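Local coordinates for nitrogenase molybdenum-iron protein alpha chain (Clostridium pasteurianum, PDB 5VPW), which forms part of the nitrogenase complex, which reduces N2 to ammonium at an iron-molybdenum-sulfur-carbon cluster carrying homocitrate, at residues Ala339-Gly344 and Leu363-Glu368; Arg347-Met352 and Lys432-Gly437; Lys207-Val212 and Asp253-Asn258. All coordinates share one frame; numbering follows the deposited sequence.

The three contacts illustrate how one kind of architecture, parallel strands packed by helices, is used both at and away from a metal centre. Contacts 1 and 2 form one unit: their centres lie 10 Å apart, and helix 348-357 of contact 2 is the crossover between the two strands of contact 1. L341 and F367 pack against that helix, with F367 CZ 3.1 Å from S348 OG. Both contacts also reach the iron-molybdenum cluster, through G344 and R347. Contact 3 belongs to another sheet, across the chain's centre from contact 1; their centres are 33 Å apart, and its nearest atoms stay about 12 Å from contact 2.

Contact 1. Residues Ala339-Gly344 and Leu363-Glu368; sequences ACLYVG and LVAGFE. With ICS (iron-sulfur-molybdenum cluster with interstitial carbon), chain F.
V343 and F367 stand side by side on one face of the sheet and point the same way, so that V343 CG2 lies 3.5 Å from CD2 of the phenylalanine ring. That methyl approaches the ring obliquely. L341 and A365 share this face, where the leucine branch CD1 meets A365 CB at 4.0 Å; helix 348-357 covers both L341 and F367. On the other face, C340 SG leans on V364 CB at 3.8 Å, and helix 446-456 packs over this pair. Here too lies Y342, opposite G366. With CG anti to the backbone N (chi1 -175°), the tyrosine ring runs along the neighbouring strand and lays its CE1 edge against the backbone of F367, 3.7 Å from F367 C and close to the ring plane. G366 has no side chain to stand beside the ring, and the two alpha carbons come closer here than at the neighbouring pairs. E368 CG then meets the same edge atom, Y342 CE1, from an oblique direction.

Between the two faces the strands run parallel, their axes 11° apart. G366 N bonds to L341 O at 2.8 Å, and V343 N to G366 O. At the strand ends E368 N bonds to V343 O and more weakly to G344 O. Beyond the strand the E368 carboxylate is held through OE2 by Q182, and its side chain comes about 4 Å from that of the cluster ligand H482. G344 N, 3.3 Å from cluster sulfur S3A, brings the other strand end to the metal centre. Two parallel strands joined by helix 348-357 make a beta-alpha-beta crossover, with a cofactor at the C-terminal ends of these two strands, as is common in alpha/beta folds of the Rossmann type.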
loop_
_atom_site.group_PDB
_atom_site.type_symbol
_atom_site.label_atom_id
_atom_site.label_comp_id
_atom_site.label_asym_id
_atom_site.label_seq_id
_atom_site.Cartn_x
_atom_site.Cartn_y
_atom_site.Cartn_z
ATOM N N ALA A 339 30.563 -5.663 -21.519
ATOM C CA ALA A 339 30.243 -6.188 -20.190
ATOM C C ALA A 339 31.452 -6.783 -19.502
ATOM O O ALA A 339 32.432 -7.196 -20.155
ATOM C CB ALA A 339 29.201 -7.299 -20.338
ATOM N N CYS A 340 31.328 -6.857 -18.175
ATOM C CA CYS A 340 32.133 -7.705 -17.343
ATOM C C CYS A 340 31.157 -8.523 -16.502
ATOM O O CYS A 340 29.994 -8.124 -16.327
ATOM C CB CYS A 340 33.010 -6.885 -16.407
ATOM S SG CYS A 340 34.123 -5.783 -17.295
ATOM N N LEU A 341 31.637 -9.650 -16.002
ATOM C CA LEU A 341 30.836 -10.508 -15.162
ATOM C C LEU A 341 31.638 -11.015 -13.981
ATOM O O LEU A 341 32.844 -11.182 -14.074
ATOM C CB LEU A 341 30.298 -11.754 -15.843
ATOM C CG LEU A 341 30.407 -12.176 -17.267
ATOM C CD1 LEU A 341 31.855 -12.133 -17.699
ATOM C CD2 LEU A 341 29.829 -13.591 -17.344
ATOM N N TYR A 342 30.920 -11.304 -12.903
ATOM C CA TYR A 342 31.503 -11.787 -11.640
ATOM C C TYR A 342 30.586 -12.907 -11.140
ATOM O O TYR A 342 29.443 -12.661 -10.780
ATOM C CB TYR A 342 31.542 -10.623 -10.670
ATOM C CG TYR A 342 32.209 -10.824 -9.294
ATOM C CD1 TYR A 342 32.956 -11.945 -8.982
ATOM C CD2 TYR A 342 32.105 -9.820 -8.326
ATOM C CE1 TYR A 342 33.574 -12.071 -7.726
ATOM C CE2 TYR A 342 32.712 -9.925 -7.074
ATOM C CZ TYR A 342 33.451 -11.044 -6.785
ATOM O OH TYR A 342 34.072 -11.116 -5.559
ATOM N N VAL A 343 31.092 -14.129 -11.147
ATOM C CA VAL A 343 30.330 -15.303 -10.715
ATOM C C VAL A 343 30.955 -15.945 -9.493
ATOM O O VAL A 343 32.030 -15.522 -9.038
ATOM C CB VAL A 343 30.306 -16.369 -11.831
ATOM C CG1 VAL A 343 29.608 -15.808 -13.086
ATOM C CG2 VAL A 343 31.720 -16.860 -12.183
ATOM N N GLY A 344 30.317 -16.985 -8.966
ATOM C CA GLY A 344 30.929 -17.773 -7.884
ATOM C C GLY A 344 32.028 -18.714 -8.364
ATOM O O GLY A 344 33.196 -18.440 -8.166
ATOM N N LEU A 363 34.690 -8.409 -21.397
ATOM C CA LEU A 363 36.101 -8.063 -21.256
ATOM C C LEU A 363 36.796 -8.715 -20.045
ATOM O O LEU A 363 37.963 -9.118 -20.132
ATOM C CB LEU A 363 36.232 -6.543 -21.178
ATOM C CG LEU A 363 35.503 -5.751 -22.283
ATOM C CD1 LEU A 363 35.600 -4.262 -21.968
ATOM C CD2 LEU A 363 36.051 -6.103 -23.670
ATOM N N VAL A 364 36.100 -8.796 -18.911
ATOM C CA VAL A 364 36.720 -9.307 -17.683
ATOM C C VAL A 364 35.738 -10.271 -17.034
ATOM O O VAL A 364 34.533 -9.955 -16.912
ATOM C CB VAL A 364 37.024 -8.198 -16.645
ATOM C CG1 VAL A 364 37.579 -8.818 -15.364
ATOM C CG2 VAL A 364 38.005 -7.165 -17.185
ATOM N N ALA A 365 36.236 -11.445 -16.672
ATOM C CA ALA A 365 35.456 -12.413 -15.895
ATOM C C ALA A 365 36.082 -12.577 -14.501
ATOM O O ALA A 365 37.221 -13.022 -14.368
ATOM C CB ALA A 365 35.360 -13.744 -16.626
ATOM N N GLY A 366 35.373 -12.124 -13.475
ATOM C CA GLY A 366 35.795 -12.341 -12.080
ATOM C C GLY A 366 35.137 -13.556 -11.476
ATOM O O GLY A 366 34.066 -14.012 -11.955
ATOM N N PHE A 367 35.798 -14.116 -10.465
ATOM C CA PHE A 367 35.333 -15.322 -9.793
ATOM C C PHE A 367 35.532 -15.215 -8.279
ATOM O O PHE A 367 36.470 -14.561 -7.792
ATOM C CB PHE A 367 36.098 -16.538 -10.264
ATOM C CG PHE A 367 35.935 -16.835 -11.707
ATOM C CD1 PHE A 367 36.639 -16.109 -12.651
ATOM C CD2 PHE A 367 35.076 -17.837 -12.128
ATOM C CE1 PHE A 367 36.487 -16.368 -13.992
ATOM C CE2 PHE A 367 34.935 -18.110 -13.477
ATOM C CZ PHE A 367 35.623 -17.363 -14.399
ATOM N N GLU A 368 34.634 -15.838 -7.531
ATOM C CA GLU A 368 34.829 -15.936 -6.087
ATOM C C GLU A 368 35.821 -17.038 -5.743
ATOM O O GLU A 368 36.795 -16.805 -5.007
ATOM C CB GLU A 368 33.530 -16.200 -5.347
ATOM C CG GLU A 368 32.542 -15.056 -5.426
ATOM C CD GLU A 368 31.305 -15.209 -4.560
ATOM O OE1 GLU A 368 30.354 -14.436 -4.861
ATOM O OE2 GLU A 368 31.287 -16.003 -3.585
HETATM FE FE1 ICS F . 27.891 -24.091 -8.927
HETATM MO MO1 ICS F . 25.508 -18.257 -5.872
HETATM FE FE2 ICS F . 27.905 -22.600 -6.683
HETATM FE FE3 ICS F . 25.679 -22.779 -8.151
HETATM FE FE4 ICS F . 27.816 -21.425 -9.032
HETATM FE FE5 ICS F . 26.946 -19.251 -7.861
HETATM FE FE6 ICS F . 26.974 -20.481 -5.568
HETATM FE FE7 ICS F . 24.832 -20.586 -7.027
HETATM C CX ICS F . 26.725 -21.187 -7.449
HETATM S S1A ICS F . 29.555 -22.679 -8.271
HETATM S S1B ICS F . 27.860 -18.493 -5.924
HETATM S S2A ICS F . 26.697 -24.463 -7.023
HETATM S S2B ICS F . 28.228 -21.974 -4.570
HETATM S S3A ICS F . 28.188 -19.362 -9.708
HETATM S S3B ICS F . 24.868 -20.279 -4.779
HETATM S S4A ICS F . 26.465 -22.835 -10.231
HETATM S S4B ICS F . 24.797 -18.611 -8.118
HETATM S S5A ICS F . 23.485 -22.149 -7.746
#

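Contact 2. Residues Arg347-Met352 and Lys432-Gly437; sequences RSHTYM and KEMHDG. With ICS (iron-sulfur-molybdenum cluster with interstitial carbon), chain F.
M434 forms the buried, densely packed part of the contact with S348 and M352. Its extended chain runs in beside helix 348-357, and CE ends 3.2 Å from S348 OG and 3.9 Å from M352 SD, the two methionines crossing at about a right angle. S348 OG is buried by the methionine methyl and has no polar partner in the model; M430 also borders its side chain.

The solvent side is looser. A chi1 of 180° puts the H349 imidazole opposite its own backbone N and swings it out from the helix toward the loop, where E433 CB sits over the ring face, 3.3 Å from the centroid and 11° off the normal, as a CH-pi contact. E433 is exposed and poorly ordered, however, so this geometry is less certain. Its OE1 stays out of contact with H349 ND1, in an uncertain position, and H349 NE2 approaches E433 O at too poor an angle for a hydrogen bond. At the other end M352 CE reaches H435 CD2 at 4.0 Å. Two bonds steady this otherwise exposed histidine: NE2 bonds to S362 O, and ND1 donates to D436 O from a tilted position.

R347, at the N-cap position, turns away from the loop toward the cluster. Its guanidinium presents an edge to sulfur S3A, with NH1 3.3 Å away, while NH2 bonds to L481 O. The positive group may offset some of the cluster's negative charge. The arrangement is that of a crossover helix in an alpha/beta fold, its first turn covered by a loop, and its N-cap arginine directed to the iron-molybdenum cofactor.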
loop_
_atom_site.group_PDB
_atom_site.type_symbol
_atom_site.label_atom_id
_atom_site.label_comp_id
_atom_site.label_asym_id
_atom_site.label_seq_id
_atom_site.Cartn_x
_atom_site.Cartn_y
_atom_site.Cartn_z
ATOM N N ARG A 347 29.782 -21.071 -14.798
ATOM C CA ARG A 347 28.866 -20.390 -15.714
ATOM C C ARG A 347 29.457 -19.208 -16.500
ATOM O O ARG A 347 28.764 -18.612 -17.287
ATOM C CB ARG A 347 27.588 -19.933 -14.952
ATOM C CG ARG A 347 26.835 -21.074 -14.243
ATOM C CD ARG A 347 25.646 -20.567 -13.416
ATOM N NE ARG A 347 26.073 -19.550 -12.461
ATOM C CZ ARG A 347 25.370 -18.477 -12.122
ATOM N NH1 ARG A 347 25.866 -17.611 -11.254
ATOM N NH2 ARG A 347 24.175 -18.258 -12.653
ATOM N N SER A 348 30.714 -18.837 -16.292
ATOM C CA SER A 348 31.153 -17.584 -16.840
ATOM C C SER A 348 31.194 -17.664 -18.355
ATOM O O SER A 348 30.775 -16.729 -19.013
ATOM C CB SER A 348 32.521 -17.139 -16.281
ATOM O OG SER A 348 33.554 -18.060 -16.653
ATOM N N HIS A 349 31.702 -18.754 -18.930
ATOM C CA HIS A 349 31.774 -18.776 -20.385
ATOM C C HIS A 349 30.390 -18.831 -21.066
ATOM O O HIS A 349 30.183 -18.189 -22.123
ATOM C CB HIS A 349 32.615 -19.904 -20.969
ATOM C CG HIS A 349 32.624 -19.857 -22.468
ATOM N ND1 HIS A 349 31.950 -20.770 -23.254
ATOM C CD2 HIS A 349 33.109 -18.915 -23.320
ATOM C CE1 HIS A 349 32.084 -20.435 -24.531
ATOM N NE2 HIS A 349 32.784 -19.314 -24.595
ATOM N N THR A 350 29.459 -19.612 -20.520
ATOM C CA THR A 350 28.106 -19.648 -21.110
ATOM C C THR A 350 27.421 -18.269 -21.105
ATOM O O THR A 350 26.795 -17.876 -22.099
ATOM C CB THR A 350 27.170 -20.678 -20.436
ATOM O OG1 THR A 350 27.244 -20.574 -19.008
ATOM C CG2 THR A 350 27.580 -22.086 -20.853
ATOM N N TYR A 351 27.545 -17.519 -20.012
ATOM C CA TYR A 351 26.986 -16.176 -20.022
ATOM C C TYR A 351 27.712 -15.287 -21.033
ATOM O O TYR A 351 27.074 -14.564 -21.785
ATOM C CB TYR A 351 26.928 -15.550 -18.615
ATOM C CG TYR A 351 25.710 -15.978 -17.844
ATOM C CD1 TYR A 351 24.489 -15.367 -18.050
ATOM C CD2 TYR A 351 25.772 -17.028 -16.911
ATOM C CE1 TYR A 351 23.355 -15.774 -17.353
ATOM C CE2 TYR A 351 24.638 -17.445 -16.223
ATOM C CZ TYR A 351 23.434 -16.809 -16.444
ATOM O OH TYR A 351 22.309 -17.222 -15.768
ATOM N N MET A 352 29.033 -15.384 -21.099
ATOM C CA MET A 352 29.788 -14.622 -22.112
ATOM C C MET A 352 29.328 -14.952 -23.531
ATOM O O MET A 352 29.224 -14.056 -24.388
ATOM C CB MET A 352 31.277 -14.911 -21.979
ATOM C CG MET A 352 31.882 -14.379 -20.702
ATOM S SD MET A 352 33.643 -14.840 -20.451
ATOM C CE MET A 352 34.366 -13.983 -21.859
ATOM N N LYS A 432 39.406 -22.542 -21.938
ATOM C CA LYS A 432 39.400 -23.199 -23.238
ATOM C C LYS A 432 38.504 -22.467 -24.254
ATOM O O LYS A 432 38.890 -22.264 -25.406
ATOM C CB LYS A 432 38.946 -24.657 -23.054
ATOM C CG LYS A 432 38.292 -25.323 -24.258
ATOM C CD LYS A 432 39.263 -25.514 -25.417
ATOM C CE LYS A 432 38.724 -26.508 -26.441
ATOM N NZ LYS A 432 38.598 -27.873 -25.855
ATOM N N GLU A 433 37.317 -22.064 -23.813
ATOM C CA GLU A 433 36.277 -21.575 -24.707
ATOM C C GLU A 433 36.282 -20.058 -24.881
ATOM O O GLU A 433 35.698 -19.522 -25.822
ATOM C CB GLU A 433 34.919 -22.006 -24.146
ATOM C CG GLU A 433 34.581 -23.469 -24.379
ATOM C CD GLU A 433 34.239 -23.732 -25.832
ATOM O OE1 GLU A 433 33.041 -23.643 -26.186
ATOM O OE2 GLU A 433 35.168 -23.995 -26.626
ATOM N N MET A 434 36.933 -19.358 -23.967
ATOM C CA MET A 434 36.908 -17.896 -23.992
ATOM C C MET A 434 37.774 -17.295 -25.073
ATOM O O MET A 434 38.771 -17.873 -25.451
ATOM C CB MET A 434 37.378 -17.378 -22.668
ATOM C CG MET A 434 36.397 -17.687 -21.563
ATOM S SD MET A 434 37.181 -17.265 -20.030
ATOM C CE MET A 434 35.843 -17.578 -18.860
ATOM N N HIS A 435 37.391 -16.118 -25.540
ATOM C CA HIS A 435 38.114 -15.424 -26.601
ATOM C C HIS A 435 39.465 -14.888 -26.086
ATOM O O HIS A 435 39.599 -14.493 -24.919
ATOM C CB HIS A 435 37.258 -14.282 -27.175
ATOM C CG HIS A 435 37.000 -13.154 -26.213
ATOM N ND1 HIS A 435 37.821 -12.046 -26.119
ATOM C CD2 HIS A 435 36.002 -12.955 -25.313
ATOM C CE1 HIS A 435 37.352 -11.226 -25.194
ATOM N NE2 HIS A 435 36.251 -11.755 -24.687
ATOM N N ASP A 436 40.459 -14.909 -26.969
ATOM C CA ASP A 436 41.765 -14.289 -26.729
ATOM C C ASP A 436 41.601 -12.863 -26.253
ATOM O O ASP A 436 40.801 -12.135 -26.801
ATOM C CB ASP A 436 42.612 -14.285 -28.018
ATOM C CG ASP A 436 43.090 -15.672 -28.419
ATOM O OD1 ASP A 436 43.079 -16.596 -27.572
ATOM O OD2 ASP A 436 43.489 -15.836 -29.592
ATOM N N GLY A 437 42.377 -12.465 -25.244
ATOM C CA GLY A 437 42.271 -11.124 -24.655
ATOM C C GLY A 437 41.393 -11.105 -23.394
ATOM O O GLY A 437 41.313 -10.105 -22.710
HETATM FE FE1 ICS F . 27.891 -24.091 -8.927
HETATM MO MO1 ICS F . 25.508 -18.257 -5.872
HETATM FE FE2 ICS F . 27.905 -22.600 -6.683
HETATM FE FE3 ICS F . 25.679 -22.779 -8.151
HETATM FE FE4 ICS F . 27.816 -21.425 -9.032
HETATM FE FE5 ICS F . 26.946 -19.251 -7.861
HETATM FE FE6 ICS F . 26.974 -20.481 -5.568
HETATM FE FE7 ICS F . 24.832 -20.586 -7.027
HETATM C CX ICS F . 26.725 -21.187 -7.449
HETATM S S1A ICS F . 29.555 -22.679 -8.271
HETATM S S1B ICS F . 27.860 -18.493 -5.924
HETATM S S2A ICS F . 26.697 -24.463 -7.023
HETATM S S2B ICS F . 28.228 -21.974 -4.570
HETATM S S3A ICS F . 28.188 -19.362 -9.708
HETATM S S3B ICS F . 24.868 -20.279 -4.779
HETATM S S4A ICS F . 26.465 -22.835 -10.231
HETATM S S4B ICS F . 24.797 -18.611 -8.118
HETATM S S5A ICS F . 23.485 -22.149 -7.746
#

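Contact 3. Residues Lys207-Val212 and Asp253-Asn258; sequences KYSINV and DKADLN
Parallel strands 209-215 and 257-260 are neighbours in a four-stranded parallel sheet, and the contact lies where they first come together. S209 reaches back to the loop before the second strand: a chi1 of -164° directs its OG to K254 O, to which it donates over 2.8 Å, in the carbonyl plane and on a lone pair. K254 is the centre of an inverse gamma turn, so the hydroxyl clasps the turn from the strand side. Backbone pairing follows, D256 N to S209 O at 2.9 Å and N211 N to L257 O at 3.1 Å.

N211 and N258 then lie side by side, pointing the same way with their amide planes 32° apart. N211 ND2 gives a hydrogen to N258 OD1 at 2.9 Å and another to A252 O, while its OD1 accepts from N237 of strand 235-239. The methyl of A255 lies 3.7 Å from the same ND2. On the other face I210 CG2 touches L257 CB loosely, at 4.2 Å, beneath F303 of helix 289-303. The chemistry is thus divided: the I210 and L257 side is apolar here, whereas on the other a buried amide uses both its ends to tie three strands and a loop together.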
loop_
_atom_site.group_PDB
_atom_site.type_symbol
_atom_site.label_atom_id
_atom_site.label_comp_id
_atom_site.label_asym_id
_atom_site.label_seq_id
_atom_site.Cartn_x
_atom_site.Cartn_y
_atom_site.Cartn_z
ATOM N N LYS A 207 14.068 -46.528 -19.646
ATOM C CA LYS A 207 14.800 -46.256 -20.879
ATOM C C LYS A 207 15.174 -44.782 -21.026
ATOM O O LYS A 207 14.456 -43.906 -20.589
ATOM C CB LYS A 207 13.983 -46.677 -22.110
ATOM C CG LYS A 207 14.147 -48.148 -22.492
ATOM C CD LYS A 207 14.138 -48.339 -24.008
ATOM C CE LYS A 207 12.778 -48.027 -24.615
ATOM N NZ LYS A 207 12.912 -47.775 -26.076
ATOM N N TYR A 208 16.294 -44.557 -21.681
ATOM C CA TYR A 208 16.831 -43.226 -21.921
ATOM C C TYR A 208 16.955 -42.386 -20.637
ATOM O O TYR A 208 16.703 -41.204 -20.669
ATOM C CB TYR A 208 15.956 -42.508 -22.941
ATOM C CG TYR A 208 15.756 -43.276 -24.216
ATOM C CD1 TYR A 208 16.837 -43.633 -25.010
ATOM C CD2 TYR A 208 14.478 -43.647 -24.629
ATOM C CE1 TYR A 208 16.652 -44.320 -26.194
ATOM C CE2 TYR A 208 14.279 -44.344 -25.806
ATOM C CZ TYR A 208 15.367 -44.679 -26.587
ATOM O OH TYR A 208 15.175 -45.364 -27.766
ATOM N N SER A 209 17.325 -43.027 -19.524
ATOM C CA SER A 209 17.456 -42.381 -18.251
ATOM C C SER A 209 18.738 -41.528 -18.135
ATOM O O SER A 209 19.843 -42.011 -18.376
ATOM C CB SER A 209 17.431 -43.429 -17.149
ATOM O OG SER A 209 17.199 -42.818 -15.879
ATOM N N ILE A 210 18.552 -40.256 -17.769
ATOM C CA ILE A 210 19.654 -39.334 -17.431
ATOM C C ILE A 210 19.450 -38.683 -16.064
ATOM O O ILE A 210 18.325 -38.618 -15.565
ATOM C CB ILE A 210 19.807 -38.226 -18.486
ATOM C CG1 ILE A 210 18.545 -37.358 -18.571
ATOM C CG2 ILE A 210 20.120 -38.839 -19.844
ATOM C CD1 ILE A 210 18.677 -36.030 -17.866
ATOM N N ASN A 211 20.560 -38.247 -15.438
ATOM C CA ASN A 211 20.514 -37.338 -14.297
ATOM C C ASN A 211 21.074 -35.976 -14.690
ATOM O O ASN A 211 21.961 -35.872 -15.541
ATOM C CB ASN A 211 21.354 -37.797 -13.100
ATOM C CG ASN A 211 20.951 -39.138 -12.560
ATOM O OD1 ASN A 211 19.781 -39.476 -12.519
ATOM N ND2 ASN A 211 21.950 -39.921 -12.112
ATOM N N VAL A 212 20.575 -34.928 -14.045
ATOM C CA VAL A 212 21.200 -33.608 -14.197
ATOM C C VAL A 212 21.846 -33.317 -12.860
ATOM O O VAL A 212 21.154 -33.114 -11.869
ATOM C CB VAL A 212 20.212 -32.490 -14.587
ATOM C CG1 VAL A 212 20.993 -31.197 -14.861
ATOM C CG2 VAL A 212 19.405 -32.887 -15.808
ATOM N N ASP A 253 21.508 -43.731 -8.991
ATOM C CA ASP A 253 22.295 -44.739 -9.729
ATOM C C ASP A 253 21.557 -45.344 -10.918
ATOM O O ASP A 253 22.188 -46.015 -11.756
ATOM C CB ASP A 253 22.763 -45.863 -8.786
ATOM C CG ASP A 253 21.621 -46.586 -8.112
ATOM O OD1 ASP A 253 20.689 -45.910 -7.588
ATOM O OD2 ASP A 253 21.683 -47.835 -8.075
ATOM N N LYS A 254 20.245 -45.089 -11.000
ATOM C CA LYS A 254 19.393 -45.615 -12.075
ATOM C C LYS A 254 19.346 -44.745 -13.333
ATOM O O LYS A 254 18.268 -44.325 -13.792
ATOM C CB LYS A 254 17.976 -45.884 -11.550
ATOM C CG LYS A 254 17.952 -46.879 -10.394
ATOM C CD LYS A 254 18.335 -48.278 -10.874
ATOM C CE LYS A 254 18.800 -49.156 -9.725
ATOM N NZ LYS A 254 17.874 -49.009 -8.568
ATOM N N ALA A 255 20.522 -44.477 -13.886
ATOM C CA ALA A 255 20.634 -43.710 -15.114
ATOM C C ALA A 255 21.739 -44.254 -15.950
ATOM O O ALA A 255 22.587 -44.994 -15.459
ATOM C CB ALA A 255 20.889 -42.253 -14.812
ATOM N N ASP A 256 21.714 -43.872 -17.223
ATOM C CA ASP A 256 22.731 -44.238 -18.174
ATOM C C ASP A 256 23.726 -43.111 -18.464
ATOM O O ASP A 256 24.787 -43.341 -19.026
ATOM C CB ASP A 256 22.062 -44.629 -19.497
ATOM C CG ASP A 256 21.672 -46.095 -19.531
ATOM O OD1 ASP A 256 21.839 -46.763 -18.489
ATOM O OD2 ASP A 256 21.233 -46.576 -20.599
ATOM N N LEU A 257 23.371 -41.881 -18.124
ATOM C CA LEU A 257 24.268 -40.785 -18.390
ATOM C C LEU A 257 24.042 -39.671 -17.386
ATOM O O LEU A 257 22.911 -39.321 -17.094
ATOM C CB LEU A 257 24.040 -40.267 -19.802
ATOM C CG LEU A 257 24.809 -39.034 -20.250
ATOM C CD1 LEU A 257 26.292 -39.325 -20.314
ATOM C CD2 LEU A 257 24.287 -38.566 -21.617
ATOM N N ASN A 258 25.142 -39.093 -16.889
ATOM C CA ASN A 258 25.075 -37.994 -15.941
ATOM C C ASN A 258 25.460 -36.721 -16.656
ATOM O O ASN A 258 26.552 -36.627 -17.173
ATOM C CB ASN A 258 26.088 -38.204 -14.814
ATOM C CG ASN A 258 25.552 -39.046 -13.656
ATOM O OD1 ASN A 258 24.382 -38.980 -13.318
ATOM N ND2 ASN A 258 26.454 -39.775 -12.986
#